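5' nucleotidase family protein (Staphylococcus aureus subsp. aureus, PDB 4Q7F) belongs to the 5'-nucleotidase family of calcineurin-like phosphoesterases and carries a manganese and a magnesium ion at its metal site. Local coordinates at residues 83-94 and 118-126. Numbering follows the deposited sequence.
Sequences LIAHSGSSQPLV and YLKDTLRRL
In the calcineurin-like phosphoesterase domain, S90, at the turn that starts helix 91-99, meets T122 on helix 116-125. The short hydroxyl of S90 suits this buried spot: its OG donates to T122 OG1 (2.7 Å), which itself donates to Y118 O at 3.0 Å, approaching above the carbonyl plane. T122 N reaches the same oxygen from the opposite face, so Y118 O holds two donors.

One turn earlier, Y118 swings its ring out from the helix, CG anti to the backbone N (chi1 -174°). Its ring reaches across to the other segment: I84 CD1 lies 3.7 Å from Y118 CZ, G88 O sits at the ring edge, 3.0 Å from Y118 CE1, and S90 CB packs against the hydroxyl. G88 turns the chain with a positive phi, which glycine tolerates best. S89 OG then caps the new helix by accepting from Q91 N (3.0 Å). Water 1 joins S90 N to D121 OD2, and that carboxylate oxygen also receives R125 NE (2.8 Å) in a salt bridge, which steadies the arginine's extended side chain alongside residues 89-91, one guanidinium face toward S89 OG. Further along, V94 suits a buried apolar spot because its two methyls meet two partners: CG1 lies 3.8 Å from L126 CD2, and CG2 faces T122 CG2.

Helix 116-125 thus packs on the junction of helices 78-85 and 91-99; Y114 flanks Y118 edge-to-face, N98 of helix 91-99 donates to R125 O, and L126 rests on Y97.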
loop_
_atom_site.group_PDB
_atom_site.type_symbol
_atom_site.label_atom_id
_atom_site.label_comp_id
_atom_site.label_asym_id
_atom_site.label_seq_id
_atom_site.Cartn_x
_atom_site.Cartn_y
_atom_site.Cartn_z
ATOM N N LEU A 83 -9.638 13.974 5.620
ATOM C CA LEU A 83 -9.041 14.435 6.878
ATOM C C LEU A 83 -7.934 15.450 6.680
ATOM O O LEU A 83 -7.891 16.457 7.392
ATOM C CB LEU A 83 -8.498 13.267 7.699
ATOM C CG LEU A 83 -9.521 12.256 8.218
ATOM C CD1 LEU A 83 -8.779 11.108 8.872
ATOM C CD2 LEU A 83 -10.522 12.878 9.172
ATOM N N ILE A 84 -7.044 15.187 5.723
ATOM C CA ILE A 84 -5.946 16.081 5.450
ATOM C C ILE A 84 -6.502 17.407 4.958
ATOM O O ILE A 84 -6.032 18.469 5.378
ATOM C CB ILE A 84 -4.966 15.530 4.384
ATOM C CG1 ILE A 84 -4.340 14.195 4.833
ATOM C CG2 ILE A 84 -3.866 16.556 4.121
ATOM C CD1 ILE A 84 -3.503 14.269 6.100
ATOM N N ALA A 85 -7.516 17.335 4.090
ATOM C CA ALA A 85 -8.129 18.521 3.520
ATOM C C ALA A 85 -8.959 19.330 4.510
ATOM O O ALA A 85 -9.252 20.480 4.242
ATOM C CB ALA A 85 -8.992 18.141 2.311
ATOM N N HIS A 86 -9.362 18.752 5.631
ATOM C CA HIS A 86 -10.154 19.523 6.594
ATOM C C HIS A 86 -9.344 19.975 7.801
ATOM O O HIS A 86 -8.691 21.010 7.717
ATOM C CB HIS A 86 -11.463 18.823 6.898
ATOM C CG HIS A 86 -12.400 18.895 5.741
ATOM N ND1 HIS A 86 -12.200 18.168 4.588
ATOM C CD2 HIS A 86 -13.472 19.691 5.504
ATOM C CE1 HIS A 86 -13.131 18.484 3.704
ATOM N NE2 HIS A 86 -13.921 19.398 4.238
ATOM N N SER A 87 -9.318 19.247 8.901
ATOM C CA SER A 87 -8.515 19.767 10.019
ATOM C C SER A 87 -7.011 19.514 9.860
ATOM O O SER A 87 -6.200 20.137 10.542
ATOM C CB SER A 87 -8.998 19.195 11.340
ATOM O OG SER A 87 -10.348 19.546 11.558
ATOM N N GLY A 88 -6.638 18.632 8.937
ATOM C CA GLY A 88 -5.249 18.231 8.803
ATOM C C GLY A 88 -4.941 17.286 9.972
ATOM O O GLY A 88 -3.823 16.817 10.120
ATOM N N SER A 89 -5.951 17.012 10.799
ATOM C CA SER A 89 -5.811 16.145 11.970
ATOM C C SER A 89 -6.323 14.736 11.701
ATOM O O SER A 89 -7.303 14.538 10.988
ATOM C CB SER A 89 -6.592 16.719 13.132
ATOM O OG SER A 89 -6.488 15.887 14.284
ATOM N N SER A 90 -5.645 13.759 12.282
ATOM C CA SER A 90 -6.058 12.374 12.192
ATOM C C SER A 90 -7.097 12.063 13.318
ATOM O O SER A 90 -7.578 10.956 13.408
ATOM C CB SER A 90 -4.846 11.461 12.369
ATOM O OG SER A 90 -4.232 11.670 13.641
ATOM N N GLN A 91 -7.463 13.044 14.138
ATOM C CA GLN A 91 -8.356 12.769 15.274
ATOM C C GLN A 91 -9.642 11.984 14.928
ATOM O O GLN A 91 -9.965 11.022 15.618
ATOM C CB GLN A 91 -8.706 14.047 16.050
ATOM C CG GLN A 91 -9.410 13.759 17.377
ATOM C CD GLN A 91 -8.476 13.099 18.378
ATOM O OE1 GLN A 91 -7.402 13.625 18.667
ATOM N NE2 GLN A 91 -8.886 11.967 18.933
ATOM N N PRO A 92 -10.384 12.398 13.873
ATOM C CA PRO A 92 -11.605 11.639 13.552
ATOM C C PRO A 92 -11.352 10.143 13.337
ATOM O O PRO A 92 -12.149 9.308 13.753
ATOM C CB PRO A 92 -12.127 12.324 12.298
ATOM C CG PRO A 92 -11.623 13.747 12.400
ATOM C CD PRO A 92 -10.293 13.666 13.113
ATOM N N LEU A 93 -10.239 9.814 12.703
ATOM C CA LEU A 93 -9.877 8.427 12.474
ATOM C C LEU A 93 -9.435 7.760 13.778
ATOM O O LEU A 93 -9.801 6.611 14.057
ATOM C CB LEU A 93 -8.739 8.357 11.474
ATOM C CG LEU A 93 -8.192 6.965 11.208
ATOM C CD1 LEU A 93 -9.254 6.100 10.557
ATOM C CD2 LEU A 93 -6.956 7.063 10.323
ATOM N N VAL A 94 -8.643 8.491 14.569
ATOM C CA VAL A 94 -8.130 7.984 15.832
ATOM C C VAL A 94 -9.306 7.672 16.773
ATOM O O VAL A 94 -9.299 6.657 17.476
ATOM C CB VAL A 94 -7.145 8.997 16.494
ATOM C CG1 VAL A 94 -6.871 8.643 17.957
ATOM C CG2 VAL A 94 -5.841 9.080 15.728
ATOM N N TYR A 118 2.852 14.369 11.582
ATOM C CA TYR A 118 1.487 13.878 11.502
ATOM C C TYR A 118 1.424 12.489 12.172
ATOM O O TYR A 118 0.565 12.244 13.000
ATOM C CB TYR A 118 1.038 13.825 10.055
ATOM C CG TYR A 118 -0.410 13.457 9.850
ATOM C CD1 TYR A 118 -1.421 14.414 9.963
ATOM C CD2 TYR A 118 -0.767 12.168 9.498
ATOM C CE1 TYR A 118 -2.745 14.072 9.749
ATOM C CE2 TYR A 118 -2.069 11.827 9.268
ATOM C CZ TYR A 118 -3.057 12.774 9.404
ATOM O OH TYR A 118 -4.357 12.394 9.175
ATOM N N LEU A 119 2.396 11.625 11.869
ATOM C CA LEU A 119 2.456 10.288 12.471
ATOM C C LEU A 119 2.645 10.356 13.991
ATOM O O LEU A 119 1.890 9.729 14.749
ATOM C CB LEU A 119 3.573 9.462 11.848
ATOM C CG LEU A 119 3.757 8.056 12.428
ATOM C CD1 LEU A 119 2.455 7.257 12.369
ATOM C CD2 LEU A 119 4.875 7.315 11.718
ATOM N N LYS A 120 3.639 11.130 14.434
ATOM C CA LYS A 120 3.914 11.255 15.862
ATOM C C LYS A 120 2.681 11.743 16.622
ATOM O O LYS A 120 2.352 11.200 17.687
ATOM C CB LYS A 120 5.110 12.174 16.132
ATOM C CG LYS A 120 6.466 11.622 15.684
ATOM C CD LYS A 120 7.585 12.526 16.170
ATOM C CE LYS A 120 8.959 11.996 15.803
ATOM N NZ LYS A 120 10.045 12.953 16.186
ATOM N N ASP A 121 2.017 12.778 16.098
ATOM C CA ASP A 121 0.780 13.297 16.708
ATOM C C ASP A 121 -0.295 12.187 16.806
ATOM O O ASP A 121 -1.030 12.082 17.797
ATOM C CB ASP A 121 0.233 14.454 15.882
ATOM C CG ASP A 121 -1.065 14.985 16.421
ATOM O OD1 ASP A 121 -1.055 15.547 17.534
ATOM O OD2 ASP A 121 -2.111 14.844 15.725
ATOM N N THR A 122 -0.397 11.386 15.750
ATOM C CA THR A 122 -1.331 10.274 15.704
ATOM C C THR A 122 -1.027 9.265 16.830
ATOM O O THR A 122 -1.926 8.909 17.649
ATOM C CB THR A 122 -1.303 9.607 14.303
ATOM O OG1 THR A 122 -1.824 10.529 13.339
ATOM C CG2 THR A 122 -2.130 8.355 14.256
ATOM N N LEU A 123 0.238 8.863 16.950
ATOM C CA LEU A 123 0.593 7.891 17.977
ATOM C C LEU A 123 0.260 8.357 19.385
ATOM O O LEU A 123 -0.131 7.545 20.220
ATOM C CB LEU A 123 2.063 7.485 17.905
ATOM C CG LEU A 123 2.508 6.881 16.559
ATOM C CD1 LEU A 123 3.951 6.397 16.618
ATOM C CD2 LEU A 123 1.594 5.761 16.155
ATOM N N ARG A 124 0.422 9.651 19.659
ATOM C CA ARG A 124 0.132 10.151 21.005
ATOM C C ARG A 124 -1.369 10.322 21.261
ATOM O O ARG A 124 -1.789 10.367 22.405
ATOM C CB ARG A 124 0.943 11.423 21.352
ATOM C CG ARG A 124 0.800 12.624 20.434
ATOM C CD ARG A 124 1.637 13.813 20.945
ATOM N NE ARG A 124 1.689 14.900 19.961
ATOM C CZ ARG A 124 2.661 15.094 19.065
ATOM N NH1 ARG A 124 2.567 16.108 18.213
ATOM N NH2 ARG A 124 3.725 14.295 19.002
ATOM N N ARG A 125 -2.164 10.408 20.198
ATOM C CA ARG A 125 -3.617 10.531 20.322
ATOM C C ARG A 125 -4.292 9.128 20.549
ATOM O O ARG A 125 -5.377 9.040 21.116
ATOM C CB ARG A 125 -4.230 11.207 19.087
ATOM C CG ARG A 125 -3.976 12.706 18.963
ATOM C CD ARG A 125 -4.539 13.242 17.635
ATOM N NE ARG A 125 -4.307 14.683 17.440
ATOM C CZ ARG A 125 -5.046 15.663 17.968
ATOM N NH1 ARG A 125 -6.077 15.396 18.761
ATOM N NH2 ARG A 125 -4.741 16.931 17.713
ATOM N N LEU A 126 -3.639 8.059 20.097
ATOM C CA LEU A 126 -4.153 6.702 20.274
ATOM C C LEU A 126 -4.043 6.259 21.731
ATOM O O LEU A 126 -3.083 6.615 22.435
ATOM C CB LEU A 126 -3.402 5.704 19.407
ATOM C CG LEU A 126 -3.534 5.858 17.889
ATOM C CD1 LEU A 126 -2.497 5.036 17.134
ATOM C CD2 LEU A 126 -4.933 5.462 17.426
HETATM O O HOH W 1 -2.909 14.497 13.102
HETATM O O HOH W 2 -6.968 11.217 21.454
#